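Local atomic coordinates of GTPase HflX (Sulfolobus solfataricus P2, PDB entry 2QTF), a protein that binds and hydrolyses GTP, associates with the 50S ribosomal subunit and may act during protein synthesis or ribosome biogenesis. Residues Q50-E55 / R75-G80; A95-S100 / D232-I237; P216-I221 / K227-D232. All coordinates share one frame; numbering follows the deposited sequence.

Contact 1 (Q50-E55 / R75-G80). With ACT (acetate ion), chain I.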
loop_
_atom_site.group_PDB
_atom_site.type_symbol
_atom_site.label_atom_id
_atom_site.label_comp_id
_atom_site.label_asym_id
_atom_site.label_seq_id
_atom_site.Cartn_x
_atom_site.Cartn_y
_atom_site.Cartn_z
ATOM N N GLN A 50 -28.878 -1.197 6.151
ATOM C CA GLN A 50 -28.681 0.174 5.739
ATOM C C GLN A 50 -27.682 0.254 4.595
ATOM O O GLN A 50 -27.869 0.966 3.590
ATOM C CB GLN A 50 -28.052 1.013 6.891
ATOM C CG GLN A 50 -29.014 1.612 7.809
ATOM C CD GLN A 50 -28.400 1.957 9.136
ATOM O OE1 GLN A 50 -27.306 2.487 9.186
ATOM N NE2 GLN A 50 -29.106 1.618 10.238
ATOM N N ILE A 51 -26.559 -0.412 4.784
ATOM C CA ILE A 51 -25.478 -0.445 3.699
ATOM C C ILE A 51 -25.952 -1.105 2.455
ATOM O O ILE A 51 -25.736 -0.544 1.359
ATOM C CB ILE A 51 -24.262 -1.187 4.241
ATOM C CG1 ILE A 51 -23.681 -0.322 5.380
ATOM C CG2 ILE A 51 -23.202 -1.570 3.068
ATOM C CD1 ILE A 51 -22.786 -1.129 6.365
ATOM N N LYS A 52 -26.699 -2.208 2.557
ATOM C CA LYS A 52 -27.289 -2.838 1.353
ATOM C C LYS A 52 -28.058 -1.809 0.524
ATOM O O LYS A 52 -27.947 -1.789 -0.710
ATOM C CB LYS A 52 -28.281 -3.956 1.766
ATOM C CG LYS A 52 -29.100 -4.570 0.626
ATOM C CD LYS A 52 -30.396 -5.267 1.203
ATOM C CE LYS A 52 -30.108 -6.543 2.001
ATOM N NZ LYS A 52 -31.401 -7.349 2.432
ATOM N N ASN A 53 -28.817 -0.935 1.181
ATOM C CA ASN A 53 -29.782 -0.054 0.468
ATOM C C ASN A 53 -29.278 1.350 0.206
ATOM O O ASN A 53 -30.014 2.192 -0.260
ATOM C CB ASN A 53 -31.133 0.033 1.270
ATOM C CG ASN A 53 -31.927 -1.267 1.191
ATOM O OD1 ASN A 53 -31.909 -1.885 0.161
ATOM N ND2 ASN A 53 -32.468 -1.747 2.315
ATOM N N ASP A 54 -28.053 1.638 0.586
ATOM C CA ASP A 54 -27.545 2.958 0.506
ATOM C C ASP A 54 -26.730 3.126 -0.801
ATOM O O ASP A 54 -25.609 2.630 -0.951
ATOM C CB ASP A 54 -26.725 3.313 1.745
ATOM C CG ASP A 54 -26.254 4.790 1.730
ATOM O OD1 ASP A 54 -26.303 5.487 0.680
ATOM O OD2 ASP A 54 -25.844 5.234 2.781
ATOM N N GLU A 55 -27.321 3.854 -1.750
ATOM C CA GLU A 55 -26.740 3.962 -3.091
ATOM C C GLU A 55 -25.424 4.720 -3.086
ATOM O O GLU A 55 -24.690 4.615 -4.056
ATOM C CB GLU A 55 -27.679 4.745 -4.053
ATOM C CG GLU A 55 -28.831 3.988 -4.678
ATOM C CD GLU A 55 -29.863 5.019 -5.372
ATOM O OE1 GLU A 55 -29.651 6.308 -5.301
ATOM O OE2 GLU A 55 -30.881 4.535 -5.967
ATOM N N ARG A 75 -22.329 -11.515 1.610
ATOM C CA ARG A 75 -22.397 -11.353 0.140
ATOM C C ARG A 75 -23.806 -11.555 -0.361
ATOM O O ARG A 75 -24.221 -10.907 -1.318
ATOM C CB ARG A 75 -21.518 -12.388 -0.581
ATOM C CG ARG A 75 -19.992 -12.101 -0.351
ATOM C CD ARG A 75 -19.203 -13.274 -1.043
ATOM N NE ARG A 75 -17.745 -13.001 -1.033
ATOM C CZ ARG A 75 -16.838 -13.928 -1.365
ATOM N NH1 ARG A 75 -17.271 -15.159 -1.672
ATOM N NH2 ARG A 75 -15.539 -13.583 -1.438
ATOM N N ARG A 76 -24.528 -12.493 0.269
ATOM C CA ARG A 76 -25.987 -12.665 -0.101
ATOM C C ARG A 76 -26.796 -11.404 0.159
ATOM O O ARG A 76 -27.407 -10.887 -0.759
ATOM C CB ARG A 76 -26.620 -13.865 0.642
ATOM C CG ARG A 76 -28.161 -14.025 0.225
ATOM C CD ARG A 76 -28.838 -15.055 1.216
ATOM N NE ARG A 76 -28.827 -14.567 2.604
ATOM C CZ ARG A 76 -28.141 -15.111 3.593
ATOM N NH1 ARG A 76 -27.344 -16.170 3.417
ATOM N NH2 ARG A 76 -28.243 -14.577 4.762
ATOM N N GLU A 77 -26.693 -10.829 1.346
ATOM C CA GLU A 77 -27.468 -9.678 1.684
ATOM C C GLU A 77 -27.135 -8.495 0.802
ATOM O O GLU A 77 -28.017 -7.704 0.482
ATOM C CB GLU A 77 -27.123 -9.251 3.103
ATOM C CG GLU A 77 -27.546 -10.223 4.132
ATOM C CD GLU A 77 -29.026 -10.660 3.942
ATOM O OE1 GLU A 77 -29.938 -9.767 3.871
ATOM O OE2 GLU A 77 -29.219 -11.905 3.763
ATOM N N LEU A 78 -25.852 -8.373 0.403
ATOM C CA LEU A 78 -25.363 -7.151 -0.244
ATOM C C LEU A 78 -25.777 -7.163 -1.661
ATOM O O LEU A 78 -25.682 -6.122 -2.309
ATOM C CB LEU A 78 -23.838 -6.991 -0.118
ATOM C CG LEU A 78 -23.454 -6.518 1.284
ATOM C CD1 LEU A 78 -21.944 -6.244 1.372
ATOM C CD2 LEU A 78 -24.231 -5.304 1.722
ATOM N N LYS A 79 -26.211 -8.331 -2.139
ATOM C CA LYS A 79 -26.815 -8.477 -3.487
ATOM C C LYS A 79 -25.988 -7.741 -4.542
ATOM O O LYS A 79 -26.396 -6.694 -4.988
ATOM C CB LYS A 79 -28.204 -7.858 -3.519
ATOM C CG LYS A 79 -29.289 -8.786 -2.980
ATOM C CD LYS A 79 -30.464 -8.942 -4.007
ATOM C CE LYS A 79 -31.083 -7.578 -4.375
ATOM N NZ LYS A 79 -31.499 -7.418 -5.831
ATOM N N GLY A 80 -24.793 -8.195 -4.840
ATOM C CA GLY A 80 -24.046 -7.379 -5.754
ATOM C C GLY A 80 -22.877 -6.611 -5.155
ATOM O O GLY A 80 -21.725 -6.909 -5.572
HETATM C C ACT I . -28.089 2.846 13.118
HETATM O O ACT I . -28.151 2.844 14.262
HETATM O OXT ACT I . -28.138 1.625 12.371
HETATM C CH3 ACT I . -27.968 4.281 12.914
HETATM O O HOH W 1 -27.113 -3.794 -2.620
#

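Contact 2 (A95-S100 / D232-I237). With CD (cadmium ion), chain C; ACT (acetate ion), chain H.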
loop_
_atom_site.group_PDB
_atom_site.type_symbol
_atom_site.label_atom_id
_atom_site.label_comp_id
_atom_site.label_asym_id
_atom_site.label_seq_id
_atom_site.Cartn_x
_atom_site.Cartn_y
_atom_site.Cartn_z
ATOM N N ALA A 95 -3.164 -5.583 -6.205
ATOM C CA ALA A 95 -3.659 -5.673 -7.578
ATOM C C ALA A 95 -3.549 -4.280 -8.251
ATOM O O ALA A 95 -3.298 -4.182 -9.429
ATOM C CB ALA A 95 -5.130 -6.172 -7.542
ATOM N N LEU A 96 -3.846 -3.211 -7.518
ATOM C CA LEU A 96 -3.815 -1.845 -8.070
ATOM C C LEU A 96 -2.380 -1.366 -8.240
ATOM O O LEU A 96 -2.124 -0.462 -9.055
ATOM C CB LEU A 96 -4.650 -0.886 -7.136
ATOM C CG LEU A 96 -6.147 -1.266 -7.113
ATOM C CD1 LEU A 96 -6.860 -0.232 -6.023
ATOM C CD2 LEU A 96 -6.873 -1.129 -8.520
ATOM N N HIS A 97 -1.400 -1.978 -7.530
ATOM C CA HIS A 97 -0.047 -1.448 -7.684
ATOM C C HIS A 97 0.833 -2.371 -8.518
ATOM O O HIS A 97 1.954 -1.993 -8.849
ATOM C CB HIS A 97 0.618 -1.242 -6.330
ATOM C CG HIS A 97 0.024 -0.112 -5.536
ATOM N ND1 HIS A 97 -1.208 -0.191 -4.894
ATOM C CD2 HIS A 97 0.474 1.139 -5.335
ATOM C CE1 HIS A 97 -1.438 0.966 -4.288
ATOM N NE2 HIS A 97 -0.411 1.765 -4.507
ATOM N N ALA A 98 0.381 -3.577 -8.840
ATOM C CA ALA A 98 1.241 -4.551 -9.509
ATOM C C ALA A 98 1.177 -4.310 -11.027
ATOM O O ALA A 98 0.112 -4.199 -11.581
ATOM C CB ALA A 98 0.730 -5.983 -9.174
ATOM N N GLY A 99 2.295 -4.253 -11.689
ATOM C CA GLY A 99 2.277 -4.194 -13.155
ATOM C C GLY A 99 2.956 -5.418 -13.787
ATOM O O GLY A 99 2.863 -5.592 -15.012
ATOM N N SER A 100 3.551 -6.281 -12.989
ATOM C CA SER A 100 4.228 -7.449 -13.541
ATOM C C SER A 100 3.317 -8.667 -13.632
ATOM O O SER A 100 2.329 -8.832 -12.839
ATOM C CB SER A 100 5.446 -7.832 -12.741
ATOM O OG SER A 100 5.182 -8.484 -11.468
ATOM N N ASP A 232 4.141 4.913 -8.532
ATOM C CA ASP A 232 3.505 4.623 -7.203
ATOM C C ASP A 232 3.749 3.150 -6.928
ATOM O O ASP A 232 3.013 2.293 -7.380
ATOM C CB ASP A 232 1.992 4.888 -7.297
ATOM C CG ASP A 232 1.268 4.617 -5.967
ATOM O OD1 ASP A 232 1.966 4.158 -5.028
ATOM O OD2 ASP A 232 0.016 4.684 -5.824
ATOM N N THR A 233 4.794 2.855 -6.177
ATOM C CA THR A 233 5.113 1.508 -5.757
ATOM C C THR A 233 4.225 1.208 -4.513
ATOM O O THR A 233 3.855 2.133 -3.727
ATOM C CB THR A 233 6.617 1.419 -5.398
ATOM O OG1 THR A 233 7.380 1.665 -6.612
ATOM C CG2 THR A 233 7.029 0.037 -4.847
ATOM N N VAL A 234 3.932 -0.097 -4.335
ATOM C CA VAL A 234 3.182 -0.487 -3.120
ATOM C C VAL A 234 3.974 -0.049 -1.854
ATOM O O VAL A 234 5.235 -0.043 -1.827
ATOM C CB VAL A 234 2.819 -2.011 -3.162
ATOM C CG1 VAL A 234 4.128 -2.904 -2.942
ATOM C CG2 VAL A 234 1.643 -2.341 -2.206
ATOM N N GLY A 235 3.279 0.330 -0.791
ATOM C CA GLY A 235 3.971 0.657 0.453
ATOM C C GLY A 235 4.505 -0.571 1.170
ATOM O O GLY A 235 4.112 -1.705 0.806
ATOM N N PHE A 236 5.405 -0.368 2.155
ATOM C CA PHE A 236 5.763 -1.382 3.152
ATOM C C PHE A 236 4.521 -1.433 4.078
ATOM O O PHE A 236 4.012 -0.403 4.529
ATOM C CB PHE A 236 6.963 -0.901 3.976
ATOM C CG PHE A 236 8.154 -0.531 3.145
ATOM C CD1 PHE A 236 8.530 -1.295 2.071
ATOM C CD2 PHE A 236 8.909 0.594 3.480
ATOM C CE1 PHE A 236 9.746 -1.002 1.290
ATOM C CE2 PHE A 236 10.034 0.970 2.682
ATOM C CZ PHE A 236 10.454 0.145 1.597
ATOM N N ILE A 237 4.000 -2.642 4.288
ATOM C CA ILE A 237 2.716 -2.805 4.973
ATOM C C ILE A 237 3.093 -3.456 6.335
ATOM O O ILE A 237 3.944 -4.337 6.378
ATOM C CB ILE A 237 1.766 -3.829 4.213
ATOM C CG1 ILE A 237 1.398 -3.462 2.707
ATOM C CG2 ILE A 237 0.468 -4.048 5.004
ATOM C CD1 ILE A 237 0.580 -2.302 2.561
HETATM CD CD CD C . -0.017 3.827 -3.701
HETATM C C ACT H . 0.323 1.486 0.827
HETATM O O ACT H . 0.731 1.369 -0.415
HETATM O OXT ACT H . 1.147 1.753 1.790
HETATM C CH3 ACT H . -1.164 1.247 1.124
HETATM O O HOH W 2 -0.136 2.271 -8.388
HETATM O O HOH W 3 3.161 0.397 -9.274
HETATM O O HOH W 4 1.715 2.876 -2.309
HETATM O O HOH W 5 -1.169 2.979 -1.660
HETATM O O HOH W 6 0.629 5.796 -2.726
HETATM O O HOH W 7 -2.291 4.580 -3.935
#

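Contact 3 (P216-I221 / K227-D232). With CD (cadmium ion), chain C.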
loop_
_atom_site.group_PDB
_atom_site.type_symbol
_atom_site.label_atom_id
_atom_site.label_comp_id
_atom_site.label_asym_id
_atom_site.label_seq_id
_atom_site.Cartn_x
_atom_site.Cartn_y
_atom_site.Cartn_z
ATOM N N PRO A 216 -1.247 -0.046 -12.623
ATOM C CA PRO A 216 -0.451 0.660 -11.585
ATOM C C PRO A 216 -0.320 2.147 -11.955
ATOM O O PRO A 216 -0.496 2.513 -13.181
ATOM C CB PRO A 216 0.937 -0.007 -11.703
ATOM C CG PRO A 216 0.953 -0.482 -13.159
ATOM C CD PRO A 216 -0.424 -1.110 -13.218
ATOM N N LYS A 217 -0.077 2.985 -10.939
ATOM C CA LYS A 217 0.071 4.423 -11.138
ATOM C C LYS A 217 1.464 4.816 -11.591
ATOM O O LYS A 217 2.496 4.743 -10.826
ATOM C CB LYS A 217 -0.321 5.205 -9.821
ATOM C CG LYS A 217 -1.739 5.803 -9.837
ATOM C CD LYS A 217 -1.817 7.243 -9.039
ATOM C CE LYS A 217 -1.704 7.157 -7.487
ATOM N NZ LYS A 217 -1.915 8.623 -6.739
ATOM N N ARG A 218 1.534 5.208 -12.871
ATOM C CA ARG A 218 2.785 5.676 -13.420
ATOM C C ARG A 218 2.481 6.965 -14.198
ATOM O O ARG A 218 1.612 6.978 -15.100
ATOM C CB ARG A 218 3.444 4.637 -14.349
ATOM C CG ARG A 218 3.658 3.204 -13.722
ATOM C CD ARG A 218 3.984 2.179 -14.864
ATOM N NE ARG A 218 5.287 2.490 -15.421
ATOM C CZ ARG A 218 6.434 2.216 -14.826
ATOM N NH1 ARG A 218 6.466 1.595 -13.644
ATOM N NH2 ARG A 218 7.568 2.565 -15.416
ATOM N N TYR A 219 3.212 8.038 -13.929
ATOM C CA TYR A 219 2.770 9.274 -14.507
ATOM C C TYR A 219 3.986 10.125 -14.826
ATOM O O TYR A 219 4.802 10.384 -13.930
ATOM C CB TYR A 219 1.907 10.014 -13.434
ATOM C CG TYR A 219 1.140 11.167 -13.989
ATOM C CD1 TYR A 219 -0.118 10.973 -14.585
ATOM C CD2 TYR A 219 1.646 12.461 -13.922
ATOM C CE1 TYR A 219 -0.857 12.075 -15.131
ATOM C CE2 TYR A 219 0.888 13.585 -14.460
ATOM C CZ TYR A 219 -0.351 13.357 -15.024
ATOM O OH TYR A 219 -1.082 14.399 -15.505
ATOM N N ALA A 220 4.116 10.575 -16.079
ATOM C CA ALA A 220 5.272 11.359 -16.447
ATOM C C ALA A 220 5.035 12.867 -16.152
ATOM O O ALA A 220 3.946 13.427 -16.454
ATOM C CB ALA A 220 5.650 11.224 -17.927
ATOM N N ILE A 221 6.086 13.509 -15.666
ATOM C CA ILE A 221 6.046 14.940 -15.495
ATOM C C ILE A 221 7.285 15.615 -16.059
ATOM O O ILE A 221 8.408 15.032 -16.049
ATOM C CB ILE A 221 5.895 15.418 -13.995
ATOM C CG1 ILE A 221 7.006 14.872 -13.155
ATOM C CG2 ILE A 221 4.559 14.872 -13.361
ATOM C CD1 ILE A 221 7.091 15.609 -11.828
ATOM N N LYS A 227 11.843 15.037 -18.842
ATOM C CA LYS A 227 10.602 14.335 -18.580
ATOM C C LYS A 227 10.982 13.186 -17.619
ATOM O O LYS A 227 12.004 12.537 -17.864
ATOM C CB LYS A 227 10.029 13.904 -19.942
ATOM C CG LYS A 227 8.822 13.026 -19.902
ATOM C CD LYS A 227 8.126 12.857 -21.335
ATOM C CE LYS A 227 6.933 11.818 -21.234
ATOM N NZ LYS A 227 6.385 11.384 -22.582
ATOM N N ILE A 228 10.241 13.001 -16.493
ATOM C CA ILE A 228 10.539 11.995 -15.450
ATOM C C ILE A 228 9.302 11.177 -15.186
ATOM O O ILE A 228 8.218 11.766 -15.082
ATOM C CB ILE A 228 10.997 12.660 -14.111
ATOM C CG1 ILE A 228 12.284 13.452 -14.391
ATOM C CG2 ILE A 228 11.222 11.651 -12.983
ATOM C CD1 ILE A 228 12.300 14.885 -13.888
ATOM N N MET A 229 9.462 9.857 -15.145
ATOM C CA MET A 229 8.347 8.907 -14.865
ATOM C C MET A 229 8.267 8.669 -13.321
ATOM O O MET A 229 9.197 8.111 -12.716
ATOM C CB MET A 229 8.562 7.564 -15.607
ATOM C CG MET A 229 7.348 6.555 -15.391
ATOM S SD MET A 229 5.803 7.274 -15.904
ATOM C CE MET A 229 5.746 7.165 -17.672
ATOM N N LEU A 230 7.206 9.146 -12.701
ATOM C CA LEU A 230 7.020 8.850 -11.292
ATOM C C LEU A 230 6.166 7.615 -11.146
ATOM O O LEU A 230 5.152 7.485 -11.863
ATOM C CB LEU A 230 6.359 9.957 -10.530
ATOM C CG LEU A 230 7.020 11.329 -10.483
ATOM C CD1 LEU A 230 6.023 12.296 -9.679
ATOM C CD2 LEU A 230 8.382 11.248 -9.778
ATOM N N VAL A 231 6.575 6.723 -10.216
ATOM C CA VAL A 231 5.963 5.408 -10.147
ATOM C C VAL A 231 5.439 5.194 -8.674
ATOM O O VAL A 231 6.179 5.342 -7.718
ATOM C CB VAL A 231 6.953 4.319 -10.575
ATOM C CG1 VAL A 231 6.416 2.886 -10.263
ATOM C CG2 VAL A 231 7.438 4.423 -12.104
ATOM N N ASP A 232 4.141 4.913 -8.532
ATOM C CA ASP A 232 3.505 4.623 -7.203
ATOM C C ASP A 232 3.749 3.150 -6.928
ATOM O O ASP A 232 3.013 2.293 -7.380
ATOM C CB ASP A 232 1.992 4.888 -7.297
ATOM C CG ASP A 232 1.268 4.617 -5.967
ATOM O OD1 ASP A 232 1.966 4.158 -5.028
ATOM O OD2 ASP A 232 0.016 4.684 -5.824
HETATM CD CD CD C . -0.017 3.827 -3.701
HETATM O O HOH W 2 -0.136 2.271 -8.388
HETATM O O HOH W 4 1.715 2.876 -2.309
HETATM O O HOH W 5 -1.169 2.979 -1.660
HETATM O O HOH W 6 0.629 5.796 -2.726
HETATM O O HOH W 7 -2.291 4.580 -3.935
#

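Contact 1 (Q50-E55 / R75-G80)
Lys-52 NZ is gripped by two acceptors: Glu-77 OE1, in a salt bridge of 3.2 Å across the contact, and Gln-49 OE1, three residues back on its own helix. The lysine chain bends at chi3 (-70°), which turns its ammonium end toward the glutamate, and NZ meets OE1 nearly along the C-O axis of the carboxylate. Glu-77 is itself folded at chi2 (-49°), and its other oxygen faces a second cation: Arg-76 NE donates to Glu-77 OE2 at 2.9 Å, with NH2 adding a weak bond to the same atom. The carboxylate is thus shared between a lysine of one helix and an arginine of its own. Beneath these charges the contact is apolar. Leu-78 CD2 lies 3.9 Å from Lys-52 CA and 4.1 Å from Ile-51 CG2, and both Leu-78 and Ile-51 also touch Leu-60 of strand 59-62. The helix ends are close here, with Lys-52 CA 5.0 Å from Leu-78 CA. One water donates to both backbones, at 2.9 Å to Lys-52 O and 2.8 Å to Leu-78 O. Replacing Lys-52 with an alanine would probably leave Glu-77 OE1 without its cationic partner across the contact and deprive Gln-49 of a donor. The evidence therefore describes two adjoining helix C-termini, of 45-52 and 68-78, beside the parallel sheet of the N-terminal region: hydrophobic contact turned to the sheet, an alternating Lys-Glu-Arg charge network outside it, and water joining the terminal carbonyls.

Contact 2 (A95-S100 / D232-I237)
His-97, the last residue of helix 86-97, and Val-234, in the loop after strand 226-232, bring their CA atoms to 5.7 Å. The side chains of His-97 and Asp-232 bind one cadmium ion, and His-97 CB packs on Val-234 CB at 3.9 Å. His-97 NE2 binds the metal at 2.2 Å, while Asp-232 chelates it through both oxygens, with OD1 at 2.4 Å and OD2 at 2.3 Å; four waters complete the shell. The imidazole ring stands almost square to the carboxylate, their planes 89° apart. The ring's rotation is fixed by a hydrogen bond from ND1 to Ile-93 O, and Val-234 CG2 covers one ring face, offset toward the rim. A water donates to His-97 O and to Asp-232 O, 2.7 Å from each. Asp-232 to Gly-235 spell the DxxG motif of GTPases, predicted to bind GTP; Gly-235 N holds an acetate oxygen at 2.8 Å. That acetate, probably from the crystallisation liquor, is also hydrogen-bonded by Lys-192 and Thr-188, consistent with a site suited to anions. Around the site, Val-234 packs on Thr-251 and Leu-252 of helix 245-253, Ala-98 rests on helix 101-121, and Asp-232 ends strand 226-232, joining the helical middle region to the G domain.

Contact 3 (P216-I221 / K227-D232)
Lys-217 and Asp-232 close one end of this antiparallel hairpin tightly: Lys-217 CB lies 3.4 Å from Asp-232 CB. Beside them Asp-232 N donates to Lys-217 O at 2.8 Å in an almost straight bond (176°). The strand axes run at 154° and come within 4.5 Å of each other. Further along, Tyr-219 pairs with Leu-230 and Ile-221 with Ile-228, each through two backbone bonds. Ile-221, Ile-228 and Leu-230 are the buried residues of one face, which Tyr-219 shares. Ile-221 CD1 crosses to Leu-230 CD1 at 4.1 Å, Leu-230 packs on Leu-199 of helix 192-200, and Ile-228 touches helix 341-355. The face of Arg-218, Ala-220, Met-229 and Val-231 is the more solvent-exposed, although Val-231 is buried. There Arg-218 lies beside Val-231, pointing the same way, and Val-231 CG2 sits over one face of the guanidinium, 3.4 Å from Arg-218 NH1. Met-229 folds back at chi2 (57°), carrying Met-229 SD over the opposing backbone to 3.3 Å from Tyr-219 N and its methyl toward Ala-220 CB. From the extended Lys-227, Lys-227 CE passes 3.6 Å from Ala-220 CB. Strand 218-223 is outermost in its sheet, while 226-232 continues the pairing to 181-185. Chemically, the hairpin is secured by backbone bonds and by apolar packing of Leu-230 on Leu-199 and of Ile-228 on Ile-348 and Ala-352. At its metal-binding end, Lys-217 NZ, 4.5 Å from Asp-232 OD2, makes no salt bridge with it, though the opposite charges probably attract at this range.

How the contacts relate
Along the chain contact 1 closes before contact 2 opens, and contact 3 is nested within the long loop that contact 2 closes. Contact 1 is remote: its centre lies about 29 Å from that of contact 2 and about 37 Å from that of contact 3, beside the four-stranded parallel sheet of the N-terminal region and away from the annotated sites. Contacts 2 and 3 have centres about 13 Å apart and share Asp-232 and the cadmium. They also touch through Pro-216, whose CD lies 3.5 Å from Ala-98 O. The edge hairpin of the six-stranded G-domain sheet thus leads directly into the predicted GTP-binding loop, which contact 2 ties to helix 86-97.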